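Local coordinates for protein P450 epoxidase (Sorangium cellulosum, PDB 1Q5D) that is a cytochrome P450 that holds a haem through a cysteine thiolate in a largely helical fold, with a ligand pocket over the haem, at residues R105-V110 / P362-G367; L230-E233 / S237-S240; G152-A157 / R372-I377. All coordinates share one frame; numbering follows the deposited sequence.

Interaction 1 (R105-V110 / P362-G367); sequences RVRKLV and PHVCPG. With HEM (protoporphyrin IX containing Fe), chain B.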
ATOM      1  N   ARG A 105      10.273  18.394  -5.219  1.00 32.50           N
ATOM      2  CA  ARG A 105      11.644  18.465  -4.766  1.00 33.17           C
ATOM      3  C   ARG A 105      12.005  17.198  -3.991  1.00 32.29           C
ATOM      4  O   ARG A 105      12.986  16.522  -4.298  1.00 30.33           O
ATOM      5  CB  ARG A 105      11.831  19.705  -3.891  1.00 35.01           C
ATOM      6  CG  ARG A 105      13.184  19.804  -3.208  1.00 36.84           C
ATOM      7  CD  ARG A 105      13.439  21.156  -2.524  1.00 37.92           C
ATOM      8  NE  ARG A 105      12.351  21.584  -1.636  1.00 39.40           N
ATOM      9  CZ  ARG A 105      12.048  21.019  -0.463  1.00 39.20           C
ATOM     10  NH1 ARG A 105      12.736  19.975  -0.011  1.00 39.09           N
ATOM     11  NH2 ARG A 105      11.034  21.489   0.256  1.00 39.16           N
ATOM     12  N   VAL A 106      11.186  16.871  -3.001  1.00 31.61           N
ATOM     13  CA  VAL A 106      11.410  15.673  -2.205  1.00 30.64           C
ATOM     14  C   VAL A 106      11.405  14.406  -3.058  1.00 30.53           C
ATOM     15  O   VAL A 106      12.297  13.589  -2.924  1.00 31.40           O
ATOM     16  CB  VAL A 106      10.396  15.554  -1.057  1.00 29.64           C
ATOM     17  CG1 VAL A 106      10.695  14.329  -0.192  1.00 28.05           C
ATOM     18  CG2 VAL A 106      10.446  16.821  -0.200  1.00 30.29           C
ATOM     19  N   ARG A 107      10.414  14.246  -3.938  1.00 31.21           N
ATOM     20  CA  ARG A 107      10.373  13.075  -4.829  1.00 30.99           C
ATOM     21  C   ARG A 107      11.595  12.993  -5.755  1.00 31.94           C
ATOM     22  O   ARG A 107      12.172  11.924  -5.940  1.00 31.34           O
ATOM     23  CB  ARG A 107       9.091  13.058  -5.668  1.00 29.89           C
ATOM     24  CG  ARG A 107       7.829  12.683  -4.882  1.00 28.83           C
ATOM     25  CD  ARG A 107       7.885  11.314  -4.228  1.00 28.64           C
ATOM     26  NE  ARG A 107       8.124  10.231  -5.192  1.00 27.74           N
ATOM     27  CZ  ARG A 107       7.175   9.493  -5.740  1.00 27.51           C
ATOM     28  NH1 ARG A 107       5.894   9.724  -5.431  1.00 26.23           N
ATOM     29  NH2 ARG A 107       7.498   8.523  -6.611  1.00 25.96           N
ATOM     30  N   LYS A 108      11.984  14.126  -6.330  1.00 33.94           N
ATOM     31  CA  LYS A 108      13.116  14.146  -7.267  1.00 35.89           C
ATOM     32  C   LYS A 108      14.361  13.648  -6.534  1.00 35.78           C
ATOM     33  O   LYS A 108      15.194  12.929  -7.087  1.00 36.03           O
ATOM     34  CB  LYS A 108      13.312  15.566  -7.840  1.00 37.58           C
ATOM     35  CG  LYS A 108      14.516  15.733  -8.779  1.00 40.92           C
ATOM     36  CD  LYS A 108      14.306  16.906  -9.756  1.00 42.11           C
ATOM     37  CE  LYS A 108      15.434  16.994 -10.776  1.00 43.86           C
ATOM     38  NZ  LYS A 108      15.861  18.411 -10.992  1.00 44.76           N
ATOM     39  N   LEU A 109      14.456  14.013  -5.262  1.00 35.23           N
ATOM     40  CA  LEU A 109      15.564  13.607  -4.407  1.00 34.07           C
ATOM     41  C   LEU A 109      15.603  12.102  -4.090  1.00 34.01           C
ATOM     42  O   LEU A 109      16.675  11.487  -4.126  1.00 33.40           O
ATOM     43  CB  LEU A 109      15.508  14.414  -3.107  1.00 34.78           C
ATOM     44  CG  LEU A 109      16.588  14.267  -2.041  1.00 34.80           C
ATOM     45  CD1 LEU A 109      17.909  14.868  -2.505  1.00 35.31           C
ATOM     46  CD2 LEU A 109      16.121  14.946  -0.776  1.00 35.49           C
ATOM     47  N   VAL A 110      14.451  11.503  -3.773  1.00 32.13           N
ATOM     48  CA  VAL A 110      14.449  10.116  -3.304  1.00 30.84           C
ATOM     49  C   VAL A 110      14.182   9.092  -4.412  1.00 30.68           C
ATOM     50  O   VAL A 110      14.568   7.933  -4.277  1.00 30.13           O
ATOM     51  CB  VAL A 110      13.469   9.914  -2.103  1.00 32.05           C
ATOM     52  CG1 VAL A 110      12.018  10.072  -2.551  1.00 32.17           C
ATOM     53  CG2 VAL A 110      13.695   8.569  -1.409  1.00 31.07           C
ATOM     54  N   PRO A 362       2.506  12.677 -10.256  1.00 37.49           N
ATOM     55  CA  PRO A 362       3.614  12.998  -9.350  1.00 36.18           C
ATOM     56  C   PRO A 362       3.613  12.164  -8.071  1.00 35.00           C
ATOM     57  O   PRO A 362       4.680  11.988  -7.488  1.00 33.38           O
ATOM     58  CB  PRO A 362       3.380  14.475  -9.006  1.00 37.29           C
ATOM     59  CG  PRO A 362       1.993  14.757  -9.392  1.00 38.91           C
ATOM     60  CD  PRO A 362       1.636  13.839 -10.512  1.00 37.92           C
ATOM     61  N   HIS A 363       2.452  11.659  -7.649  1.00 32.39           N
ATOM     62  CA  HIS A 363       2.391  10.925  -6.391  1.00 30.70           C
ATOM     63  C   HIS A 363       2.517   9.424  -6.605  1.00 30.27           C
ATOM     64  O   HIS A 363       2.335   8.644  -5.672  1.00 29.30           O
ATOM     65  CB  HIS A 363       1.112  11.261  -5.630  1.00 29.95           C
ATOM     66  CG  HIS A 363       1.161  12.596  -4.958  1.00 29.75           C
ATOM     67  ND1 HIS A 363       1.569  12.753  -3.650  1.00 28.23           N
ATOM     68  CD2 HIS A 363       0.887  13.839  -5.422  1.00 29.06           C
ATOM     69  CE1 HIS A 363       1.521  14.033  -3.331  1.00 29.98           C
ATOM     70  NE2 HIS A 363       1.110  14.713  -4.387  1.00 29.63           N
ATOM     71  N   VAL A 364       2.832   9.027  -7.840  1.00 28.46           N
ATOM     72  CA  VAL A 364       2.912   7.617  -8.187  1.00 28.10           C
ATOM     73  C   VAL A 364       3.802   6.892  -7.172  1.00 27.88           C
ATOM     74  O   VAL A 364       4.790   7.437  -6.709  1.00 27.72           O
ATOM     75  CB  VAL A 364       3.476   7.413  -9.611  1.00 27.80           C
ATOM     76  CG1 VAL A 364       4.921   7.982  -9.699  1.00 29.25           C
ATOM     77  CG2 VAL A 364       3.457   5.934  -9.975  1.00 27.76           C
ATOM     78  N   CYS A 365       3.420   5.684  -6.794  1.00 28.30           N
ATOM     79  CA  CYS A 365       4.102   4.999  -5.695  1.00 26.77           C
ATOM     80  C   CYS A 365       5.588   4.793  -5.972  1.00 27.49           C
ATOM     81  O   CYS A 365       5.956   4.193  -6.985  1.00 25.55           O
ATOM     82  CB  CYS A 365       3.431   3.657  -5.452  1.00 27.27           C
ATOM     83  SG  CYS A 365       4.316   2.582  -4.313  1.00 26.19           S
ATOM     84  N   PRO A 366       6.456   5.299  -5.094  1.00 27.40           N
ATOM     85  CA  PRO A 366       7.899   5.083  -5.278  1.00 28.05           C
ATOM     86  C   PRO A 366       8.329   3.657  -5.002  1.00 28.06           C
ATOM     87  O   PRO A 366       9.362   3.218  -5.522  1.00 29.56           O
ATOM     88  CB  PRO A 366       8.548   6.066  -4.295  1.00 27.56           C
ATOM     89  CG  PRO A 366       7.471   6.362  -3.235  1.00 28.83           C
ATOM     90  CD  PRO A 366       6.148   6.151  -3.929  1.00 28.42           C
ATOM     91  N   GLY A 367       7.540   2.927  -4.220  1.00 26.90           N
ATOM     92  CA  GLY A 367       7.905   1.583  -3.825  1.00 27.16           C
ATOM     93  C   GLY A 367       7.514   0.481  -4.782  1.00 27.07           C
ATOM     94  O   GLY A 367       7.727  -0.684  -4.476  1.00 27.29           O
TER
HETATM   95  CHA HEM B 440       2.045   6.121  -2.800  1.00 26.23           C
HETATM   96  CHB HEM B 440       0.107   1.794  -3.662  1.00 24.24           C
HETATM   97  CHC HEM B 440       4.090  -0.342  -1.871  1.00 24.84           C
HETATM   98  CHD HEM B 440       5.740   3.955  -0.485  1.00 25.90           C
HETATM   99  C1A HEM B 440       1.219   5.135  -3.269  1.00 26.19           C
HETATM  100  C2A HEM B 440       0.006   5.335  -4.027  1.00 26.62           C
HETATM  101  C3A HEM B 440      -0.542   4.141  -4.250  1.00 26.01           C
HETATM  102  C4A HEM B 440       0.313   3.145  -3.648  1.00 26.16           C
HETATM  103  CMA HEM B 440      -1.858   3.870  -5.031  1.00 27.78           C
HETATM  104  CAA HEM B 440      -0.541   6.708  -4.486  1.00 27.78           C
HETATM  105  CBA HEM B 440      -1.631   7.202  -3.529  1.00 28.37           C
HETATM  106  CGA HEM B 440      -2.215   8.498  -4.063  1.00 30.70           C
HETATM  107  O1A HEM B 440      -3.046   9.142  -3.350  1.00 30.17           O
HETATM  108  O2A HEM B 440      -1.838   8.909  -5.198  1.00 31.40           O
HETATM  109  C1B HEM B 440       1.029   0.878  -3.248  1.00 25.03           C
HETATM  110  C2B HEM B 440       0.846  -0.547  -3.374  1.00 25.56           C
HETATM  111  C3B HEM B 440       1.919  -1.137  -2.872  1.00 26.09           C
HETATM  112  C4B HEM B 440       2.839  -0.117  -2.411  1.00 25.88           C
HETATM  113  CMB HEM B 440      -0.390  -1.289  -3.951  1.00 25.72           C
HETATM  114  CAB HEM B 440       2.070  -2.667  -2.855  1.00 27.76           C
HETATM  115  CBB HEM B 440       2.915  -3.282  -2.033  1.00 30.06           C
HETATM  116  C1C HEM B 440       4.913   0.623  -1.373  1.00 24.90           C
HETATM  117  C2C HEM B 440       6.230   0.424  -0.809  1.00 25.32           C
HETATM  118  C3C HEM B 440       6.674   1.625  -0.426  1.00 25.85           C
HETATM  119  C4C HEM B 440       5.658   2.609  -0.753  1.00 26.41           C
HETATM  120  CMC HEM B 440       6.928  -0.958  -0.705  1.00 24.22           C
HETATM  121  CAC HEM B 440       8.000   2.033   0.241  1.00 26.49           C
HETATM  122  CBC HEM B 440       9.028   1.191   0.290  1.00 30.33           C
HETATM  123  C1D HEM B 440       4.864   4.915  -0.923  1.00 25.99           C
HETATM  124  C2D HEM B 440       4.982   6.303  -0.582  1.00 25.66           C
HETATM  125  C3D HEM B 440       3.842   6.986  -1.301  1.00 25.66           C
HETATM  126  C4D HEM B 440       3.137   5.937  -1.986  1.00 25.70           C
HETATM  127  CMD HEM B 440       6.058   6.950   0.305  1.00 25.66           C
HETATM  128  CAD HEM B 440       3.516   8.489  -1.315  1.00 26.21           C
HETATM  129  CBD HEM B 440       3.983   8.991  -2.687  1.00 26.45           C
HETATM  130  CGD HEM B 440       3.688  10.462  -2.845  1.00 27.26           C
HETATM  131  O1D HEM B 440       2.658  10.919  -2.287  1.00 26.46           O
HETATM  132  O2D HEM B 440       4.483  11.186  -3.517  1.00 28.25           O
HETATM  133  NA  HEM B 440       1.388   3.785  -3.049  1.00 25.28           N
HETATM  134  NB  HEM B 440       2.267   1.136  -2.655  1.00 24.90           N
HETATM  135  NC  HEM B 440       4.601   1.958  -1.310  1.00 25.94           N
HETATM  136  ND  HEM B 440       3.764   4.728  -1.742  1.00 25.77           N
HETATM  137 FE   HEM B 440       3.069   2.886  -2.336  1.00 26.02          FE
HETATM  138  O   HOH W   1       1.933   2.799  -0.446  1.00 32.96           O
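R107 of helix 100-110 reaches into the loop 362-367 and takes hold of one backbone oxygen with two nitrogens. Its NH1 lies 2.8 Å from V364 O and its NH2 2.9 Å from the same V364 O, an end-on grip in which the oxygen lies close to the guanidinium plane while the two donors come from opposite faces of the carbonyl plane. NH1 gives a second hydrogen bond, 2.8 Å to HEM O2D, so one nitrogen ties loop and haem propionate together. P366 rests over one face of the guanidinium, with R107 NH2 3.5 Å from P366 CB. The arginine chain reaches this spot by folding at chi2 (-59°) and again at chi3 (-58°), which turns its planar end toward the loop. The other oxygen of the same propionate is taken by the histidine: H363 ND1 is 2.5 Å from HEM O1D, a nearly straight bond (165°) at the ring edge.

On the proximal face of the porphyrin, opposite the bound water, C365 SG binds the iron at 2.4 Å as the thiolate of the cysteine-ligand (haem-binding) loop; the water lies 2.2 Å from FE. P366 lies over the proximal face of a pyrrole ring, its CD 3.5 Å from HEM C1D, and G367 is the N-cap of helix 368-385. Further out, N111 accepts from R107 NE, H103 stacks on the H363 ring, and T305, H103 and R307 add hydrogen bonds to the haem. The positive guanidinium probably offsets the propionate charge, and the paired bonds to V364 O probably help hold the loop just before the cysteine.

Interaction 2 (L230-E233 / S237-S240); sequences LQAE and SRLS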
ATOM      1  N   LEU A 230      20.337  12.432   4.602  1.00 34.19           N
ATOM      2  CA  LEU A 230      20.919  13.248   5.666  1.00 36.41           C
ATOM      3  C   LEU A 230      21.835  14.341   5.113  1.00 38.26           C
ATOM      4  O   LEU A 230      21.812  15.475   5.586  1.00 38.52           O
ATOM      5  CB  LEU A 230      21.641  12.361   6.671  1.00 35.31           C
ATOM      6  CG  LEU A 230      20.656  11.514   7.479  1.00 34.93           C
ATOM      7  CD1 LEU A 230      21.293  10.215   8.002  1.00 34.91           C
ATOM      8  CD2 LEU A 230      20.041  12.336   8.596  1.00 33.97           C
ATOM      9  N   GLN A 231      22.607  14.001   4.085  1.00 40.49           N
ATOM     10  CA  GLN A 231      23.490  14.967   3.451  1.00 43.65           C
ATOM     11  C   GLN A 231      22.705  16.066   2.751  1.00 44.42           C
ATOM     12  O   GLN A 231      23.055  17.244   2.850  1.00 45.30           O
ATOM     13  CB  GLN A 231      24.422  14.270   2.473  1.00 44.58           C
ATOM     14  CG  GLN A 231      25.444  13.390   3.146  1.00 46.83           C
ATOM     15  CD  GLN A 231      26.368  12.731   2.144  1.00 48.63           C
ATOM     16  OE1 GLN A 231      27.325  12.056   2.523  1.00 50.27           O
ATOM     17  NE2 GLN A 231      26.092  12.935   0.862  1.00 49.64           N
ATOM     18  N   ALA A 232      21.636  15.684   2.057  1.00 45.11           N
ATOM     19  CA  ALA A 232      20.720  16.649   1.461  1.00 46.34           C
ATOM     20  C   ALA A 232      20.192  17.624   2.511  1.00 48.24           C
ATOM     21  O   ALA A 232      20.065  18.825   2.254  1.00 47.72           O
ATOM     22  CB  ALA A 232      19.550  15.925   0.781  1.00 45.99           C
ATOM     23  N   GLU A 233      19.873  17.098   3.693  1.00 50.37           N
ATOM     24  CA  GLU A 233      19.327  17.918   4.763  1.00 53.79           C
ATOM     25  C   GLU A 233      20.372  18.895   5.319  1.00 55.55           C
ATOM     26  O   GLU A 233      20.048  20.035   5.667  1.00 55.42           O
ATOM     27  CB  GLU A 233      18.775  17.031   5.879  1.00 54.49           C
ATOM     28  CG  GLU A 233      18.306  17.781   7.109  1.00 55.60           C
ATOM     29  CD  GLU A 233      18.705  17.079   8.393  1.00 56.61           C
ATOM     30  OE1 GLU A 233      17.940  17.165   9.381  1.00 56.78           O
ATOM     31  OE2 GLU A 233      19.783  16.434   8.412  1.00 57.20           O
ATOM     32  N   SER A 237      19.358  23.883   0.604  1.00 64.96           N
ATOM     33  CA  SER A 237      17.956  23.741   0.955  1.00 63.75           C
ATOM     34  C   SER A 237      17.282  22.767  -0.000  1.00 61.99           C
ATOM     35  O   SER A 237      16.447  23.164  -0.811  1.00 62.13           O
ATOM     36  CB  SER A 237      17.248  25.099   0.925  1.00 64.31           C
ATOM     37  OG  SER A 237      18.166  26.163   1.147  1.00 65.21           O
ATOM     38  N   ARG A 238      17.664  21.495   0.092  1.00 59.69           N
ATOM     39  CA  ARG A 238      17.065  20.449  -0.731  1.00 57.31           C
ATOM     40  C   ARG A 238      16.138  19.542   0.086  1.00 54.56           C
ATOM     41  O   ARG A 238      15.303  18.832  -0.477  1.00 54.07           O
ATOM     42  CB  ARG A 238      18.136  19.616  -1.448  1.00 58.54           C
ATOM     43  CG  ARG A 238      19.573  19.876  -0.999  1.00 60.13           C
ATOM     44  CD  ARG A 238      20.636  19.315  -1.957  1.00 61.21           C
ATOM     45  NE  ARG A 238      21.716  18.631  -1.247  1.00 62.07           N
ATOM     46  CZ  ARG A 238      22.263  17.481  -1.632  1.00 62.56           C
ATOM     47  NH1 ARG A 238      21.836  16.872  -2.733  1.00 62.76           N
ATOM     48  NH2 ARG A 238      23.239  16.937  -0.917  1.00 62.78           N
ATOM     49  N   LEU A 239      16.278  19.585   1.409  1.00 51.28           N
ATOM     50  CA  LEU A 239      15.447  18.773   2.297  1.00 48.44           C
ATOM     51  C   LEU A 239      15.537  19.278   3.736  1.00 47.19           C
ATOM     52  O   LEU A 239      16.637  19.479   4.260  1.00 47.94           O
ATOM     53  CB  LEU A 239      15.886  17.306   2.220  1.00 46.91           C
ATOM     54  CG  LEU A 239      15.034  16.226   2.897  1.00 46.29           C
ATOM     55  CD1 LEU A 239      13.657  16.118   2.239  1.00 45.96           C
ATOM     56  CD2 LEU A 239      15.769  14.898   2.846  1.00 45.38           C
ATOM     57  N   SER A 240      14.387  19.499   4.367  1.00 44.72           N
ATOM     58  CA  SER A 240      14.356  19.906   5.775  1.00 43.01           C
ATOM     59  C   SER A 240      14.355  18.695   6.709  1.00 42.38           C
ATOM     60  O   SER A 240      14.033  17.578   6.303  1.00 40.46           O
ATOM     61  CB  SER A 240      13.127  20.770   6.060  1.00 43.17           C
ATOM     62  OG  SER A 240      11.967  19.956   6.226  1.00 41.89           O
TER
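R238 has an unusual first torsion, chi1 10°, close to eclipsed, and a bend at chi3 (-136°); together they carry its guanidinium back over the last turn of the helix, against A232. The flat group lies with one face on the A232 backbone, A232 CA standing 3.1 Å above its plane and toward the rim, and R238 NE is 3.5 Å from that same A232 CA. Nearer the root of the arginine, CG of R238 comes within 3.5 Å of A232 O. On the next residue, L239 directs its CB toward the helix, 4.2 Å from A232 CB, a small apolar contact.

No conventional hydrogen bond crosses between the segments. Instead E233 CA makes a CA-H...O contact of 3.2 Å with L239 O, angle 158°, while the L239 N-H is buried with no partner in the model. D235 forms a salt bridge with R238 NH2 and helps hold the arginine in place.

The segments bracket the three residues over which the chain leaves helix 225-234. S240 N-caps helix 241-255, whose L244 touches L230, E233 and L239, and L109 of helix 100-110 packs against both A232 and L239.

Interaction 3 (G152-A157 / R372-I377); sequences GIPMRA and RLEAEI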
ATOM      1  N   GLY A 152       6.177 -11.214   7.895  1.00 32.25           N
ATOM      2  CA  GLY A 152       7.557 -11.021   8.302  1.00 33.90           C
ATOM      3  C   GLY A 152       8.505 -10.600   7.192  1.00 32.98           C
ATOM      4  O   GLY A 152       9.725 -10.570   7.400  1.00 34.07           O
ATOM      5  N   ILE A 153       7.970 -10.275   6.016  1.00 31.16           N
ATOM      6  CA  ILE A 153       8.839  -9.941   4.878  1.00 30.29           C
ATOM      7  C   ILE A 153       9.042  -8.446   4.620  1.00 29.40           C
ATOM      8  O   ILE A 153      10.175  -7.966   4.562  1.00 29.46           O
ATOM      9  CB  ILE A 153       8.381 -10.688   3.594  1.00 30.41           C
ATOM     10  CG1 ILE A 153       8.513 -12.200   3.800  1.00 30.02           C
ATOM     11  CG2 ILE A 153       9.206 -10.235   2.386  1.00 30.35           C
ATOM     12  CD1 ILE A 153       7.878 -13.026   2.710  1.00 29.36           C
ATOM     13  N   PRO A 154       7.962  -7.696   4.428  1.00 29.14           N
ATOM     14  CA  PRO A 154       8.087  -6.279   4.058  1.00 28.78           C
ATOM     15  C   PRO A 154       8.921  -5.376   4.963  1.00 28.69           C
ATOM     16  O   PRO A 154       9.573  -4.482   4.430  1.00 27.09           O
ATOM     17  CB  PRO A 154       6.641  -5.799   4.012  1.00 28.88           C
ATOM     18  CG  PRO A 154       5.886  -7.048   3.655  1.00 28.83           C
ATOM     19  CD  PRO A 154       6.552  -8.126   4.463  1.00 29.24           C
ATOM     20  N   MET A 155       8.906  -5.554   6.283  1.00 29.11           N
ATOM     21  CA  MET A 155       9.728  -4.637   7.078  1.00 30.34           C
ATOM     22  C   MET A 155      11.188  -5.017   6.958  1.00 29.54           C
ATOM     23  O   MET A 155      12.073  -4.158   6.969  1.00 28.70           O
ATOM     24  CB  MET A 155       9.316  -4.592   8.554  1.00 31.75           C
ATOM     25  CG  MET A 155       9.973  -3.448   9.324  1.00 33.01           C
ATOM     26  SD  MET A 155       9.511  -1.807   8.728  1.00 35.84           S
ATOM     27  CE  MET A 155      11.044  -0.942   8.716  1.00 36.02           C
ATOM     28  N   ARG A 156      11.452  -6.309   6.843  1.00 30.15           N
ATOM     29  CA  ARG A 156      12.849  -6.721   6.657  1.00 30.83           C
ATOM     30  C   ARG A 156      13.403  -6.022   5.418  1.00 30.45           C
ATOM     31  O   ARG A 156      14.513  -5.486   5.443  1.00 31.63           O
ATOM     32  CB  ARG A 156      12.987  -8.242   6.551  1.00 31.19           C
ATOM     33  CG  ARG A 156      14.427  -8.710   6.228  1.00 31.84           C
ATOM     34  CD  ARG A 156      15.324  -8.964   7.462  1.00 33.70           C
ATOM     35  NE  ARG A 156      15.445  -7.805   8.355  1.00 34.82           N
ATOM     36  CZ  ARG A 156      16.431  -6.917   8.311  1.00 36.52           C
ATOM     37  NH1 ARG A 156      17.408  -7.038   7.415  1.00 37.48           N
ATOM     38  NH2 ARG A 156      16.450  -5.900   9.171  1.00 36.69           N
ATOM     39  N   ALA A 157      12.611  -5.987   4.345  1.00 28.74           N
ATOM     40  CA  ALA A 157      13.035  -5.348   3.092  1.00 27.84           C
ATOM     41  C   ALA A 157      13.356  -3.877   3.301  1.00 28.24           C
ATOM     42  O   ALA A 157      14.429  -3.381   2.910  1.00 26.79           O
ATOM     43  CB  ALA A 157      11.929  -5.479   2.032  1.00 28.71           C
ATOM     44  N   ARG A 372       7.277  -5.207  -6.048  1.00 26.92           N
ATOM     45  CA  ARG A 372       7.231  -6.272  -7.034  1.00 27.78           C
ATOM     46  C   ARG A 372       8.344  -7.274  -6.767  1.00 27.18           C
ATOM     47  O   ARG A 372       8.128  -8.469  -6.873  1.00 26.41           O
ATOM     48  CB  ARG A 372       7.364  -5.711  -8.452  1.00 29.46           C
ATOM     49  CG  ARG A 372       6.084  -5.059  -9.012  1.00 30.80           C
ATOM     50  CD  ARG A 372       6.319  -4.296 -10.343  1.00 32.28           C
ATOM     51  NE  ARG A 372       5.101  -3.711 -10.922  1.00 32.96           N
ATOM     52  CZ  ARG A 372       5.086  -2.631 -11.699  1.00 34.14           C
ATOM     53  NH1 ARG A 372       6.229  -1.998 -11.987  1.00 34.76           N
ATOM     54  NH2 ARG A 372       3.928  -2.155 -12.173  1.00 34.26           N
ATOM     55  N   LEU A 373       9.522  -6.773  -6.401  1.00 27.98           N
ATOM     56  CA  LEU A 373      10.661  -7.654  -6.084  1.00 27.85           C
ATOM     57  C   LEU A 373      10.368  -8.541  -4.890  1.00 28.63           C
ATOM     58  O   LEU A 373      10.570  -9.765  -4.934  1.00 27.79           O
ATOM     59  CB  LEU A 373      11.941  -6.853  -5.841  1.00 27.95           C
ATOM     60  CG  LEU A 373      13.152  -7.722  -5.428  1.00 29.42           C
ATOM     61  CD1 LEU A 373      13.523  -8.660  -6.561  1.00 30.15           C
ATOM     62  CD2 LEU A 373      14.337  -6.851  -5.017  1.00 30.18           C
ATOM     63  N   GLU A 374       9.886  -7.941  -3.802  1.00 28.81           N
ATOM     64  CA  GLU A 374       9.567  -8.738  -2.635  1.00 28.99           C
ATOM     65  C   GLU A 374       8.559  -9.817  -2.957  1.00 29.05           C
ATOM     66  O   GLU A 374       8.698 -10.960  -2.518  1.00 30.80           O
ATOM     67  CB  GLU A 374       8.985  -7.868  -1.517  1.00 29.29           C
ATOM     68  CG  GLU A 374       9.911  -6.784  -1.006  1.00 29.20           C
ATOM     69  CD  GLU A 374       9.248  -6.006   0.107  1.00 29.48           C
ATOM     70  OE1 GLU A 374       8.759  -6.656   1.060  1.00 30.64           O
ATOM     71  OE2 GLU A 374       9.216  -4.764   0.033  1.00 30.08           O
ATOM     72  N   ALA A 375       7.519  -9.450  -3.698  1.00 28.06           N
ATOM     73  CA  ALA A 375       6.464 -10.404  -3.998  1.00 28.90           C
ATOM     74  C   ALA A 375       6.945 -11.485  -4.969  1.00 29.37           C
ATOM     75  O   ALA A 375       6.578 -12.649  -4.850  1.00 29.57           O
ATOM     76  CB  ALA A 375       5.223  -9.687  -4.540  1.00 28.03           C
ATOM     77  N   GLU A 376       7.775 -11.093  -5.926  1.00 31.23           N
ATOM     78  CA  GLU A 376       8.331 -12.065  -6.870  1.00 33.30           C
ATOM     79  C   GLU A 376       9.112 -13.135  -6.118  1.00 32.09           C
ATOM     80  O   GLU A 376       8.915 -14.334  -6.317  1.00 31.73           O
ATOM     81  CB  GLU A 376       9.246 -11.342  -7.851  1.00 36.79           C
ATOM     82  CG  GLU A 376       9.276 -11.944  -9.242  1.00 40.65           C
ATOM     83  CD  GLU A 376      10.306 -11.265 -10.122  1.00 43.15           C
ATOM     84  OE1 GLU A 376      10.592 -10.055  -9.899  1.00 44.03           O
ATOM     85  OE2 GLU A 376      10.836 -11.946 -11.030  1.00 44.98           O
ATOM     86  N   ILE A 377       9.979 -12.694  -5.228  1.00 30.76           N
ATOM     87  CA  ILE A 377      10.762 -13.627  -4.412  1.00 31.43           C
ATOM     88  C   ILE A 377       9.880 -14.457  -3.482  1.00 30.69           C
ATOM     89  O   ILE A 377      10.016 -15.670  -3.412  1.00 31.37           O
ATOM     90  CB  ILE A 377      11.823 -12.855  -3.605  1.00 30.37           C
ATOM     91  CG1 ILE A 377      12.915 -12.331  -4.539  1.00 31.48           C
ATOM     92  CG2 ILE A 377      12.437 -13.743  -2.531  1.00 31.07           C
ATOM     93  CD1 ILE A 377      13.822 -11.295  -3.893  1.00 30.96           C
TER
HETATM   94  O   HOH W   2       8.394  -3.448   2.070  1.00 28.01           O
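E374 and the N-terminal turn of helix 154-161 meet in the helical core of the P450 fold, where helix 368-385, the helix that follows the cysteine-ligand loop, passes this shorter helix. The pairing is slight, with 145 Å² buried on both sides together, and one glutamate carries it.

Along 372-377, R372 comes first and points elsewhere, its NE in a salt bridge with D292. E374 then turns toward the partner helix, CG placed anti to the carbonyl carbon (chi1 -61°) and the chain running straight from there (chi2 -179°), so that the carboxylate is delivered among I153, P154 and A157. A157 CB presses against its carboxylate carbon, E374 CD, at 3.3 Å. OE1 of E374 comes 3.1 Å from P154 CA, while I153 CG2 sits 3.8 Å from E374 OE1, its side chain running past the glutamate in the opposite direction. Across this contact the carboxylate meets carbon atoms of I153, P154 and A157, and such surroundings would probably make its charge costly unless a polar partner relieves it.

Beyond E374 the helix continues with A375, whose CB points away from the partner segment and which touches L291 of helix 287-297 and L262 of helix 257-272. T259 of helix 257-272 touches both P154 and E374, and the E374 side chain comes about 4 Å from the haem at the nearest atoms.

A water lies between the two segments and probably eases the carboxylate's setting: its oxygen is 2.6 Å from E374 OE2 and 2.8 Å from P154 O.

Interactions 1 and 2 touch, their centres 15 Å apart: R105 NH1 probably hydrogen-bonds R238 O at 2.8 Å, so helix 100-110 serves both contacts, facing the haem loop with R107 and the chain after helix 225-234 with R105. Interaction 3 lies about 20 Å from interaction 1, centre to centre, and 28 Å from interaction 2. Helix 368-385 connects 1 and 3, starting just after the cysteine-ligand loop and carrying E374. In sequence, 105-110 precedes 152-157, then 230-240, then 362-367 and 372-377, so interactions 1 and 3 interleave and bring distant parts of the chain together around the haem.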